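Local coordinates for tube-forming protein in Mycobacterial Envelpe, TiME (Mycolicibacterium smegmatis, PDB 7CU9), which probably forms an envelope-spanning tube in the mycobacterial outer envelope, a putative channel for protein secretion, of which this is the soluble domain, at residues A94-V102 with T155-Q164; S3-M13 with V82-A90. All coordinates share one frame; numbering follows the deposited sequence.

Contact 1. Residues A94-V102 with T155-Q164; sequences AADRAYHRV and TRKRENVLLQ
A95 presses its CB onto the turn of the hairpin, A95 CB lying 3.5 Å from N160 C and also close to E159 O. One helical turn on, A98 and Y99 meet L162: CD2 of L162 packs on A98 CB at 3.8 Å, while its CD1 sits at the edge of the Y99 ring, in the ring plane. K157 CB and T155 CG2 approach the same ring obliquely, T155 CG2 lying 3.9 Å from Y99 CD1. Further along, V102 CG2 is 3.9 Å from Q164 NE2.

The long arm of K157 follows the start of the helix. With its CG anti to the backbone N (chi1 -168°) and bends at chi2 and chi3, it brings CE to 3.6 Å from D96 N and sends NZ back to E159 O, bonded at 2.9 Å on a lone pair in the carbonyl plane. D96 OD1 stays 5.1 Å from K157 NZ, too far for a salt bridge.

A second shell fixes these groups. Q164 NE2 donates almost straight (170°) to T155 OG1, tying the two strands together next to V102, and Y99 OH is hydrogen-bonded to G134 O. The type II' turn from R158 to V161 closes the hairpin. The two segments meet through van der Waals packing, with no polar bond between them, centred on L162, Y99 and the aliphatic part of K157; the polar ends of K157 and Q164 bond within the hairpin.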
ATOM      1  N   ALA B  94     -14.311  16.062  27.989  1.00 11.55           N
ATOM      2  CA  ALA B  94     -15.243  15.054  27.432  1.00 11.09           C
ATOM      3  C   ALA B  94     -14.525  14.249  26.338  1.00 10.56           C
ATOM      4  O   ALA B  94     -14.739  13.033  26.254  1.00 10.54           O
ATOM      5  CB  ALA B  94     -16.496  15.707  26.908  1.00 10.96           C
ATOM      6  N   ALA B  95     -13.705  14.904  25.515  1.00 10.62           N
ATOM      7  CA  ALA B  95     -12.880  14.213  24.496  1.00 10.43           C
ATOM      8  C   ALA B  95     -11.894  13.275  25.206  1.00 10.84           C
ATOM      9  O   ALA B  95     -11.693  12.149  24.723  1.00 10.24           O
ATOM     10  CB  ALA B  95     -12.165  15.211  23.623  1.00 10.41           C
ATOM     11  N   ASP B  96     -11.314  13.708  26.327  1.00 11.64           N
ATOM     12  CA  ASP B  96     -10.368  12.863  27.103  1.00 12.30           C
ATOM     13  C   ASP B  96     -11.104  11.627  27.637  1.00 11.69           C
ATOM     14  O   ASP B  96     -10.542  10.518  27.576  1.00 11.47           O
ATOM     15  CB  ASP B  96      -9.702  13.639  28.238  1.00 13.58           C
ATOM     16  CG  ASP B  96      -8.547  12.862  28.843  1.00 15.86           C
ATOM     17  OD1 ASP B  96      -7.650  12.455  28.076  1.00 17.54           O
ATOM     18  OD2 ASP B  96      -8.584  12.619  30.064  1.00 19.46           O
ATOM     19  N   ARG B  97     -12.331  11.783  28.136  1.00 11.41           N
ATOM     20  CA  ARG B  97     -13.102  10.635  28.670  1.00 11.63           C
ATOM     21  C   ARG B  97     -13.382   9.657  27.523  1.00 11.10           C
ATOM     22  O   ARG B  97     -13.274   8.445  27.747  1.00 11.63           O
ATOM     23  CB  ARG B  97     -14.379  11.105  29.368  1.00 12.35           C
ATOM     24  CG  ARG B  97     -14.120  11.765  30.712  1.00 12.80           C
ATOM     25  CD  ARG B  97     -15.405  11.989  31.480  1.00 13.26           C
ATOM     26  NE  ARG B  97     -16.300  12.963  30.868  1.00 13.58           N
ATOM     27  CZ  ARG B  97     -16.229  14.285  31.019  1.00 14.01           C
ATOM     28  NH1 ARG B  97     -15.274  14.838  31.746  1.00 15.21           N
ATOM     29  NH2 ARG B  97     -17.125  15.057  30.430  1.00 14.47           N
ATOM     30  N   ALA B  98     -13.714  10.155  26.331  1.00 10.56           N
ATOM     31  CA  ALA B  98     -13.979   9.294  25.156  1.00 10.20           C
ATOM     32  C   ALA B  98     -12.697   8.549  24.774  1.00 10.11           C
ATOM     33  O   ALA B  98     -12.765   7.328  24.522  1.00  9.83           O
ATOM     34  CB  ALA B  98     -14.524  10.109  24.014  1.00  9.98           C
ATOM     35  N   TYR B  99     -11.559   9.242  24.761  1.00 10.12           N
ATOM     36  CA  TYR B  99     -10.235   8.623  24.505  1.00 10.24           C
ATOM     37  C   TYR B  99     -10.024   7.473  25.498  1.00 10.66           C
ATOM     38  O   TYR B  99      -9.600   6.379  25.096  1.00 10.40           O
ATOM     39  CB  TYR B  99      -9.121   9.667  24.588  1.00 10.44           C
ATOM     40  CG  TYR B  99      -7.748   9.078  24.410  1.00 10.47           C
ATOM     41  CD1 TYR B  99      -7.318   8.666  23.161  1.00 10.63           C
ATOM     42  CD2 TYR B  99      -6.903   8.891  25.489  1.00 10.97           C
ATOM     43  CE1 TYR B  99      -6.069   8.092  22.982  1.00 10.89           C
ATOM     44  CE2 TYR B  99      -5.652   8.320  25.329  1.00 10.94           C
ATOM     45  CZ  TYR B  99      -5.233   7.923  24.071  1.00 11.12           C
ATOM     46  OH  TYR B  99      -3.996   7.358  23.919  1.00 11.29           O
ATOM     47  N   HIS B 100     -10.332   7.703  26.772  1.00 11.12           N
ATOM     48  CA  HIS B 100     -10.109   6.693  27.840  1.00 11.75           C
ATOM     49  C   HIS B 100     -11.122   5.550  27.742  1.00 11.93           C
ATOM     50  O   HIS B 100     -10.783   4.438  28.181  1.00 12.42           O
ATOM     51  CB  HIS B 100     -10.013   7.367  29.212  1.00 12.50           C
ATOM     52  CG  HIS B 100      -8.635   7.876  29.438  1.00 13.38           C
ATOM     53  ND1 HIS B 100      -7.605   7.040  29.831  1.00 14.19           N
ATOM     54  CD2 HIS B 100      -8.085   9.091  29.245  1.00 14.09           C
ATOM     55  CE1 HIS B 100      -6.487   7.729  29.889  1.00 14.53           C
ATOM     56  NE2 HIS B 100      -6.753   8.993  29.540  1.00 14.86           N
ATOM     57  N   ARG B 101     -12.292   5.751  27.138  1.00 11.63           N
ATOM     58  CA  ARG B 101     -13.219   4.614  26.892  1.00 11.72           C
ATOM     59  C   ARG B 101     -12.594   3.668  25.854  1.00 11.84           C
ATOM     60  O   ARG B 101     -12.866   2.463  25.925  1.00 12.70           O
ATOM     61  CB  ARG B 101     -14.618   5.112  26.526  1.00 12.08           C
ATOM     62  CG  ARG B 101     -15.343   5.722  27.716  1.00 11.98           C
ATOM     63  CD  ARG B 101     -16.814   5.956  27.447  1.00 12.02           C
ATOM     64  NE  ARG B 101     -17.059   7.028  26.490  1.00 11.88           N
ATOM     65  CZ  ARG B 101     -17.164   8.324  26.786  1.00 11.88           C
ATOM     66  NH1 ARG B 101     -17.017   8.752  28.028  1.00 12.13           N
ATOM     67  NH2 ARG B 101     -17.404   9.195  25.822  1.00 11.66           N
ATOM     68  N   VAL B 102     -11.764   4.173  24.941  1.00 11.71           N
ATOM     69  CA  VAL B 102     -10.983   3.292  24.023  1.00 12.12           C
ATOM     70  C   VAL B 102      -9.883   2.592  24.827  1.00 12.67           C
ATOM     71  O   VAL B 102      -9.856   1.343  24.837  1.00 13.41           O
ATOM     72  CB  VAL B 102     -10.381   4.054  22.831  1.00 11.84           C
ATOM     73  CG1 VAL B 102      -9.523   3.124  21.976  1.00 12.10           C
ATOM     74  CG2 VAL B 102     -11.456   4.718  21.980  1.00 12.07           C
ATOM     75  N   THR B 155      -5.924   6.105  17.145  1.00  9.66           N
ATOM     76  CA  THR B 155      -6.913   6.901  17.904  1.00  9.88           C
ATOM     77  C   THR B 155      -6.181   8.116  18.452  1.00  9.90           C
ATOM     78  O   THR B 155      -5.151   7.932  19.126  1.00  9.88           O
ATOM     79  CB  THR B 155      -7.543   6.074  19.026  1.00 10.05           C
ATOM     80  OG1 THR B 155      -8.248   5.009  18.393  1.00 10.44           O
ATOM     81  CG2 THR B 155      -8.464   6.887  19.908  1.00 10.17           C
ATOM     82  N   ARG B 156      -6.678   9.312  18.169  1.00  9.82           N
ATOM     83  CA  ARG B 156      -5.956  10.543  18.547  1.00 10.10           C
ATOM     84  C   ARG B 156      -6.926  11.522  19.177  1.00  9.95           C
ATOM     85  O   ARG B 156      -7.986  11.785  18.598  1.00  9.33           O
ATOM     86  CB  ARG B 156      -5.249  11.120  17.330  1.00 10.79           C
ATOM     87  CG  ARG B 156      -4.296  10.107  16.725  1.00 11.67           C
ATOM     88  CD  ARG B 156      -3.528  10.714  15.602  1.00 12.34           C
ATOM     89  NE  ARG B 156      -2.707   9.693  14.987  1.00 12.52           N
ATOM     90  CZ  ARG B 156      -1.787   9.956  14.081  1.00 12.90           C
ATOM     91  NH1 ARG B 156      -1.604  11.204  13.681  1.00 13.50           N
ATOM     92  NH2 ARG B 156      -1.074   8.972  13.566  1.00 13.13           N
ATOM     93  N   LYS B 157      -6.543  12.015  20.347  1.00 10.01           N
ATOM     94  CA  LYS B 157      -7.297  13.035  21.104  1.00 10.59           C
ATOM     95  C   LYS B 157      -6.597  14.366  20.846  1.00 10.35           C
ATOM     96  O   LYS B 157      -5.389  14.460  21.111  1.00 10.17           O
ATOM     97  CB  LYS B 157      -7.341  12.601  22.568  1.00 11.41           C
ATOM     98  CG  LYS B 157      -8.305  13.378  23.445  1.00 12.51           C
ATOM     99  CD  LYS B 157      -7.846  14.774  23.715  1.00 13.48           C
ATOM    100  CE  LYS B 157      -8.278  15.273  25.072  1.00 14.55           C
ATOM    101  NZ  LYS B 157      -7.816  16.661  25.272  1.00 15.05           N
ATOM    102  N   ARG B 158      -7.317  15.339  20.299  1.00 10.20           N
ATOM    103  CA  ARG B 158      -6.763  16.667  19.943  1.00 10.32           C
ATOM    104  C   ARG B 158      -7.756  17.709  20.448  1.00 10.36           C
ATOM    105  O   ARG B 158      -8.844  17.787  19.879  1.00 10.28           O
ATOM    106  CB  ARG B 158      -6.520  16.760  18.433  1.00 10.52           C
ATOM    107  CG  ARG B 158      -5.543  15.728  17.887  1.00 10.92           C
ATOM    108  CD  ARG B 158      -4.131  16.001  18.368  1.00 11.13           C
ATOM    109  NE  ARG B 158      -3.143  15.118  17.755  1.00 11.65           N
ATOM    110  CZ  ARG B 158      -2.711  13.967  18.266  1.00 11.46           C
ATOM    111  NH1 ARG B 158      -3.167  13.506  19.417  1.00 11.46           N
ATOM    112  NH2 ARG B 158      -1.800  13.275  17.602  1.00 11.74           N
ATOM    113  N   GLU B 159      -7.396  18.444  21.504  1.00 10.49           N
ATOM    114  CA  GLU B 159      -8.307  19.412  22.165  1.00 10.57           C
ATOM    115  C   GLU B 159      -9.614  18.679  22.498  1.00 10.06           C
ATOM    116  O   GLU B 159      -9.581  17.725  23.291  1.00 10.27           O
ATOM    117  CB  GLU B 159      -8.499  20.643  21.273  1.00 11.20           C
ATOM    118  CG  GLU B 159      -7.260  21.515  21.142  1.00 12.00           C
ATOM    119  CD  GLU B 159      -7.103  22.564  22.234  1.00 12.88           C
ATOM    120  OE1 GLU B 159      -7.747  22.420  23.288  1.00 14.14           O
ATOM    121  OE2 GLU B 159      -6.328  23.524  22.022  1.00 14.23           O
ATOM    122  N   ASN B 160     -10.728  19.094  21.890  1.00  9.56           N
ATOM    123  CA  ASN B 160     -12.079  18.548  22.163  1.00  9.19           C
ATOM    124  C   ASN B 160     -12.497  17.543  21.086  1.00  9.03           C
ATOM    125  O   ASN B 160     -13.695  17.244  20.995  1.00  9.14           O
ATOM    126  CB  ASN B 160     -13.101  19.680  22.248  1.00  9.05           C
ATOM    127  CG  ASN B 160     -13.221  20.448  20.949  1.00  9.05           C
ATOM    128  OD1 ASN B 160     -12.245  20.594  20.207  1.00  9.07           O
ATOM    129  ND2 ASN B 160     -14.405  20.964  20.674  1.00  9.16           N
ATOM    130  N   VAL B 161     -11.548  17.013  20.316  1.00  8.84           N
ATOM    131  CA  VAL B 161     -11.857  16.070  19.208  1.00  8.87           C
ATOM    132  C   VAL B 161     -11.243  14.708  19.523  1.00  8.77           C
ATOM    133  O   VAL B 161     -10.077  14.653  19.948  1.00  9.14           O
ATOM    134  CB  VAL B 161     -11.361  16.621  17.862  1.00  8.73           C
ATOM    135  CG1 VAL B 161     -11.548  15.607  16.741  1.00  8.96           C
ATOM    136  CG2 VAL B 161     -12.040  17.942  17.522  1.00  8.98           C
ATOM    137  N   LEU B 162     -12.012  13.649  19.304  1.00  8.52           N
ATOM    138  CA  LEU B 162     -11.466  12.277  19.207  1.00  8.78           C
ATOM    139  C   LEU B 162     -11.588  11.846  17.752  1.00  8.85           C
ATOM    140  O   LEU B 162     -12.716  11.853  17.201  1.00  8.73           O
ATOM    141  CB  LEU B 162     -12.212  11.319  20.137  1.00  8.86           C
ATOM    142  CG  LEU B 162     -11.614   9.914  20.211  1.00  9.10           C
ATOM    143  CD1 LEU B 162     -10.235   9.941  20.850  1.00  9.22           C
ATOM    144  CD2 LEU B 162     -12.526   8.956  20.953  1.00  9.37           C
ATOM    145  N   LEU B 163     -10.466  11.505  17.130  1.00  9.17           N
ATOM    146  CA  LEU B 163     -10.510  10.959  15.756  1.00  9.75           C
ATOM    147  C   LEU B 163      -9.912   9.556  15.749  1.00  9.18           C
ATOM    148  O   LEU B 163      -9.034   9.233  16.577  1.00  9.12           O
ATOM    149  CB  LEU B 163      -9.839  11.925  14.779  1.00 11.23           C
ATOM    150  CG  LEU B 163      -8.328  12.072  14.887  1.00 12.27           C
ATOM    151  CD1 LEU B 163      -7.616  11.022  14.048  1.00 13.10           C
ATOM    152  CD2 LEU B 163      -7.880  13.463  14.452  1.00 13.36           C
ATOM    153  N   GLN B 164     -10.429   8.734  14.852  1.00  8.51           N
ATOM    154  CA  GLN B 164      -9.939   7.357  14.657  1.00  8.41           C
ATOM    155  C   GLN B 164      -9.815   7.125  13.160  1.00  8.48           C
ATOM    156  O   GLN B 164     -10.651   7.629  12.394  1.00  8.21           O
ATOM    157  CB  GLN B 164     -10.882   6.348  15.304  1.00  8.42           C
ATOM    158  CG  GLN B 164     -10.978   6.484  16.814  1.00  8.68           C
ATOM    159  CD  GLN B 164     -11.787   5.342  17.374  1.00  8.84           C
ATOM    160  OE1 GLN B 164     -12.978   5.220  17.097  1.00  9.27           O
ATOM    161  NE2 GLN B 164     -11.136   4.470  18.129  1.00  8.99           N
TER

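Contact 2. Residues S3-M13 with V82-A90; sequences SDPGVVSYAVM and VKQAVGVFA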
ATOM      1  N   SER B   3     -12.027  22.781  18.443  1.00 11.48           N
ATOM      2  CA  SER B   3     -12.755  22.756  17.153  1.00 11.47           C
ATOM      3  C   SER B   3     -14.221  23.112  17.374  1.00 11.20           C
ATOM      4  O   SER B   3     -14.828  22.602  18.325  1.00 11.17           O
ATOM      5  CB  SER B   3     -12.671  21.402  16.509  1.00 11.30           C
ATOM      6  OG  SER B   3     -11.335  21.102  16.154  1.00 11.57           O
ATOM      7  N   ASP B   4     -14.790  23.881  16.453  1.00 11.88           N
ATOM      8  CA  ASP B   4     -16.260  24.045  16.359  1.00 12.26           C
ATOM      9  C   ASP B   4     -16.848  22.721  15.879  1.00 11.68           C
ATOM     10  O   ASP B   4     -16.190  21.955  15.180  1.00 10.94           O
ATOM     11  CB  ASP B   4     -16.640  25.187  15.420  1.00 13.98           C
ATOM     12  CG  ASP B   4     -16.254  26.572  15.915  1.00 15.64           C
ATOM     13  OD1 ASP B   4     -16.073  26.742  17.137  1.00 17.26           O
ATOM     14  OD2 ASP B   4     -16.155  27.472  15.061  1.00 19.38           O
ATOM     15  N   PRO B   5     -18.110  22.407  16.233  1.00 11.17           N
ATOM     16  CA  PRO B   5     -18.732  21.154  15.799  1.00 11.14           C
ATOM     17  C   PRO B   5     -18.759  20.974  14.274  1.00 11.12           C
ATOM     18  O   PRO B   5     -18.735  19.847  13.792  1.00 10.62           O
ATOM     19  CB  PRO B   5     -20.170  21.211  16.341  1.00 11.38           C
ATOM     20  CG  PRO B   5     -20.319  22.553  17.040  1.00 11.83           C
ATOM     21  CD  PRO B   5     -18.964  23.213  17.113  1.00 11.61           C
ATOM     22  N   GLY B   6     -18.783  22.083  13.534  1.00 11.18           N
ATOM     23  CA  GLY B   6     -18.880  22.076  12.065  1.00 11.60           C
ATOM     24  C   GLY B   6     -17.712  21.379  11.384  1.00 12.03           C
ATOM     25  O   GLY B   6     -17.855  21.031  10.204  1.00 12.73           O
ATOM     26  N   VAL B   7     -16.581  21.166  12.062  1.00 12.09           N
ATOM     27  CA  VAL B   7     -15.367  20.609  11.390  1.00 12.58           C
ATOM     28  C   VAL B   7     -15.646  19.184  10.897  1.00 13.25           C
ATOM     29  O   VAL B   7     -14.936  18.740   9.983  1.00 13.49           O
ATOM     30  CB  VAL B   7     -14.104  20.653  12.272  1.00 12.73           C
ATOM     31  CG1 VAL B   7     -13.769  22.075  12.690  1.00 13.02           C
ATOM     32  CG2 VAL B   7     -14.194  19.724  13.471  1.00 12.72           C
ATOM     33  N   VAL B   8     -16.611  18.465  11.478  1.00 13.53           N
ATOM     34  CA  VAL B   8     -16.863  17.049  11.072  1.00 15.14           C
ATOM     35  C   VAL B   8     -17.345  17.029   9.614  1.00 15.92           C
ATOM     36  O   VAL B   8     -17.152  15.997   8.956  1.00 18.30           O
ATOM     37  CB  VAL B   8     -17.847  16.314  12.002  1.00 16.13           C
ATOM     38  CG1 VAL B   8     -17.298  16.164  13.406  1.00 15.94           C
ATOM     39  CG2 VAL B   8     -19.208  16.959  12.029  1.00 16.88           C
ATOM     40  N   SER B   9     -17.920  18.132   9.123  1.00 17.17           N
ATOM     41  CA  SER B   9     -18.415  18.272   7.725  1.00 17.79           C
ATOM     42  C   SER B   9     -17.267  18.217   6.706  1.00 18.47           C
ATOM     43  O   SER B   9     -17.566  18.032   5.509  1.00 19.32           O
ATOM     44  CB  SER B   9     -19.225  19.533   7.544  1.00 18.21           C
ATOM     45  OG  SER B   9     -20.473  19.445   8.222  1.00 19.33           O
ATOM     46  N   TYR B  10     -16.007  18.406   7.120  0.50 17.93           N
ATOM     47  CA  TYR B  10     -14.851  18.360   6.183  0.50 18.23           C
ATOM     48  C   TYR B  10     -13.606  17.709   6.805  0.50 17.36           C
ATOM     49  O   TYR B  10     -12.547  17.790   6.158  0.50 17.60           O
ATOM     50  CB  TYR B  10     -14.563  19.757   5.626  0.50 19.06           C
ATOM     51  CG  TYR B  10     -14.382  20.852   6.647  0.50 19.29           C
ATOM     52  CD1 TYR B  10     -15.459  21.584   7.116  0.50 19.59           C
ATOM     53  CD2 TYR B  10     -13.124  21.180   7.124  0.50 20.26           C
ATOM     54  CE1 TYR B  10     -15.296  22.599   8.043  0.50 20.28           C
ATOM     55  CE2 TYR B  10     -12.941  22.192   8.051  0.50 20.50           C
ATOM     56  CZ  TYR B  10     -14.031  22.908   8.513  0.50 20.38           C
ATOM     57  OH  TYR B  10     -13.859  23.906   9.427  0.50 21.08           O
ATOM     58  N   ALA B  11     -13.717  17.039   7.959  1.00 16.42           N
ATOM     59  CA  ALA B  11     -12.589  16.310   8.587  1.00 15.59           C
ATOM     60  C   ALA B  11     -12.497  14.873   8.050  1.00 14.94           C
ATOM     61  O   ALA B  11     -11.451  14.233   8.248  1.00 14.91           O
ATOM     62  CB  ALA B  11     -12.723  16.324  10.090  1.00 15.53           C
ATOM     63  N   VAL B  12     -13.548  14.373   7.404  1.00 14.00           N
ATOM     64  CA  VAL B  12     -13.585  12.984   6.855  1.00 14.18           C
ATOM     65  C   VAL B  12     -13.128  13.043   5.398  1.00 14.00           C
ATOM     66  O   VAL B  12     -13.816  13.691   4.587  1.00 15.02           O
ATOM     67  CB  VAL B  12     -14.982  12.357   6.996  1.00 14.09           C
ATOM     68  CG1 VAL B  12     -15.030  10.955   6.405  1.00 14.60           C
ATOM     69  CG2 VAL B  12     -15.452  12.348   8.438  1.00 14.52           C
ATOM     70  N   MET B  13     -11.996  12.409   5.085  1.00 13.86           N
ATOM     71  CA  MET B  13     -11.398  12.435   3.728  1.00 14.33           C
ATOM     72  C   MET B  13     -12.274  11.612   2.789  1.00 14.30           C
ATOM     73  O   MET B  13     -12.642  10.481   3.104  1.00 14.38           O
ATOM     74  CB  MET B  13      -9.972  11.874   3.735  1.00 14.85           C
ATOM     75  CG  MET B  13      -8.993  12.686   4.566  1.00 15.65           C
ATOM     76  SD  MET B  13      -8.839  14.408   4.011  1.00 17.44           S
ATOM     77  CE  MET B  13      -9.895  15.244   5.191  1.00 17.81           C
ATOM     78  N   VAL B  82     -10.658   1.339   4.218  1.00 12.64           N
ATOM     79  CA  VAL B  82     -10.228   2.500   5.037  1.00 11.88           C
ATOM     80  C   VAL B  82     -11.458   3.035   5.762  1.00 11.40           C
ATOM     81  O   VAL B  82     -12.487   3.272   5.111  1.00 11.79           O
ATOM     82  CB  VAL B  82      -9.557   3.581   4.176  1.00 11.79           C
ATOM     83  CG1 VAL B  82      -9.184   4.804   4.997  1.00 11.84           C
ATOM     84  CG2 VAL B  82      -8.343   3.021   3.455  1.00 12.01           C
ATOM     85  N   LYS B  83     -11.348   3.231   7.068  1.00 10.52           N
ATOM     86  CA  LYS B  83     -12.465   3.771   7.869  1.00 10.22           C
ATOM     87  C   LYS B  83     -11.959   4.980   8.652  1.00  9.88           C
ATOM     88  O   LYS B  83     -10.787   5.006   9.064  1.00  9.80           O
ATOM     89  CB  LYS B  83     -13.055   2.677   8.761  1.00 10.31           C
ATOM     90  CG  LYS B  83     -14.393   3.014   9.400  1.00 10.67           C
ATOM     91  CD  LYS B  83     -15.002   1.809  10.051  1.00 10.72           C
ATOM     92  CE  LYS B  83     -16.326   2.082  10.720  1.00 11.16           C
ATOM     93  NZ  LYS B  83     -16.970   0.821  11.154  1.00 11.55           N
ATOM     94  N   GLN B  84     -12.841   5.954   8.826  1.00  9.60           N
ATOM     95  CA  GLN B  84     -12.575   7.198   9.581  1.00  9.47           C
ATOM     96  C   GLN B  84     -13.759   7.480  10.500  1.00  9.32           C
ATOM     97  O   GLN B  84     -14.906   7.225  10.091  1.00  9.41           O
ATOM     98  CB  GLN B  84     -12.423   8.368   8.620  1.00  9.72           C
ATOM     99  CG  GLN B  84     -11.243   8.245   7.682  1.00  9.97           C
ATOM    100  CD  GLN B  84     -11.341   9.314   6.628  1.00 10.32           C
ATOM    101  OE1 GLN B  84     -11.096  10.491   6.884  1.00 10.65           O
ATOM    102  NE2 GLN B  84     -11.757   8.915   5.437  1.00 10.74           N
ATOM    103  N   ALA B  85     -13.489   8.012  11.688  1.00  8.96           N
ATOM    104  CA  ALA B  85     -14.530   8.495  12.617  1.00  8.90           C
ATOM    105  C   ALA B  85     -14.003   9.747  13.303  1.00  8.73           C
ATOM    106  O   ALA B  85     -12.850   9.734  13.755  1.00  9.20           O
ATOM    107  CB  ALA B  85     -14.900   7.427  13.616  1.00  9.09           C
ATOM    108  N   VAL B  86     -14.813  10.796  13.348  1.00  8.72           N
ATOM    109  CA  VAL B  86     -14.434  12.080  13.994  1.00  8.88           C
ATOM    110  C   VAL B  86     -15.583  12.491  14.904  1.00  8.82           C
ATOM    111  O   VAL B  86     -16.715  12.627  14.415  1.00  9.00           O
ATOM    112  CB  VAL B  86     -14.113  13.180  12.968  1.00  9.45           C
ATOM    113  CG1 VAL B  86     -13.712  14.472  13.657  1.00  9.72           C
ATOM    114  CG2 VAL B  86     -13.037  12.736  11.990  1.00  9.88           C
ATOM    115  N   GLY B  87     -15.278  12.693  16.179  1.00  8.60           N
ATOM    116  CA  GLY B  87     -16.228  13.204  17.177  1.00  8.84           C
ATOM    117  C   GLY B  87     -15.747  14.518  17.743  1.00  8.83           C
ATOM    118  O   GLY B  87     -14.594  14.588  18.204  1.00  8.91           O
ATOM    119  N   VAL B  88     -16.600  15.539  17.725  1.00  8.87           N
ATOM    120  CA  VAL B  88     -16.317  16.839  18.389  1.00  9.17           C
ATOM    121  C   VAL B  88     -17.142  16.880  19.668  1.00  8.95           C
ATOM    122  O   VAL B  88     -18.372  16.689  19.591  1.00  9.13           O
ATOM    123  CB  VAL B  88     -16.627  18.041  17.485  1.00  9.44           C
ATOM    124  CG1 VAL B  88     -16.358  19.355  18.205  1.00  9.56           C
ATOM    125  CG2 VAL B  88     -15.862  17.966  16.176  1.00  9.55           C
ATOM    126  N   PHE B  89     -16.483  17.111  20.794  1.00  9.29           N
ATOM    127  CA  PHE B  89     -17.124  17.181  22.124  1.00  9.39           C
ATOM    128  C   PHE B  89     -17.213  18.637  22.576  1.00  9.78           C
ATOM    129  O   PHE B  89     -16.434  19.474  22.119  1.00 10.06           O
ATOM    130  CB  PHE B  89     -16.351  16.312  23.112  1.00  9.27           C
ATOM    131  CG  PHE B  89     -16.409  14.848  22.759  1.00  9.08           C
ATOM    132  CD1 PHE B  89     -15.546  14.317  21.815  1.00  9.20           C
ATOM    133  CD2 PHE B  89     -17.354  14.014  23.340  1.00  9.11           C
ATOM    134  CE1 PHE B  89     -15.609  12.973  21.480  1.00  9.08           C
ATOM    135  CE2 PHE B  89     -17.418  12.671  23.002  1.00  9.23           C
ATOM    136  CZ  PHE B  89     -16.544  12.152  22.075  1.00  9.24           C
ATOM    137  N   ALA B  90     -18.150  18.926  23.473  1.00 10.41           N
ATOM    138  CA  ALA B  90     -18.365  20.294  23.997  1.00 10.86           C
ATOM    139  C   ALA B  90     -17.138  20.761  24.790  1.00 11.31           C
ATOM    140  O   ALA B  90     -16.906  21.981  24.870  1.00 12.20           O
ATOM    141  CB  ALA B  90     -19.608  20.330  24.841  1.00 10.96           C
TER
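Two hydrogen bonds join M13 to the side-chain amide of Q84, which reads both polar groups of one residue's backbone. M13 N donates to Q84 OE1 at 2.8 Å (159°), and Q84 NE2 donates to M13 O at 2.9 Å (160°). Each donor lies in the plane of the carbonyl it meets, on a lone pair, and M13 O is only 9° out of the amide plane of Q84. Paired bonds of this kind fix the rotation of the amide. Beyond CG the Q84 chain is extended, which carries the amide away from the strand to the backbone of M13; V12 CG1 lies 4.0 Å from Q84 NE2.

The remaining contacts are van der Waals packing, mostly between apolar side chains, and follow the alternation of the strand, with V86 and V88 directed to the same side as Q84. V88 divides its branches: CG1 lies 3.6 Å from the carbonyl oxygen of S3 and also touches P5 CA, whereas CG2 meets both V8 CG1 and V7 CG2, the latter at 3.6 Å. V86 packs its two methyls against A11 CB, and its CG1 is 4.0 Å from V8 CG1.

M184 of helix 174-185 touches Q84 and V86 as well, and V8 and V12 reach neighbouring strand 63-72. In the PknH-like extracellular domain, the segment 3-13, with its 3-10 turn at 5-7 and weakly bonded helix about 8-11, thus packs with helix 174-185 on one face of the sheet, as in an alpha-beta sandwich, in which helices pack on an antiparallel sheet.

Overall arrangement
Contacts 1 and 2 have centres about 12 Å apart and use adjoining strands of one antiparallel sheet, 161-169 and 77-89. Alternate residues of strand 77-89 face different layers: V86 and V88 meet segment 3-13, whereas F89 is directed away from it and packs by CZ on A98 CB at 3.5 Å, reaching helix 94-102. The two elements thus lie on opposite faces of the sheet. N160 joins the contacts at the strand ends, its O lying 2.8 Å from F89 N and its OD1 2.8 Å from S3 N, both probable hydrogen bonds. A bound magnesium ion is about 4 Å from the side chain of E159 and about 11 Å from that of S3.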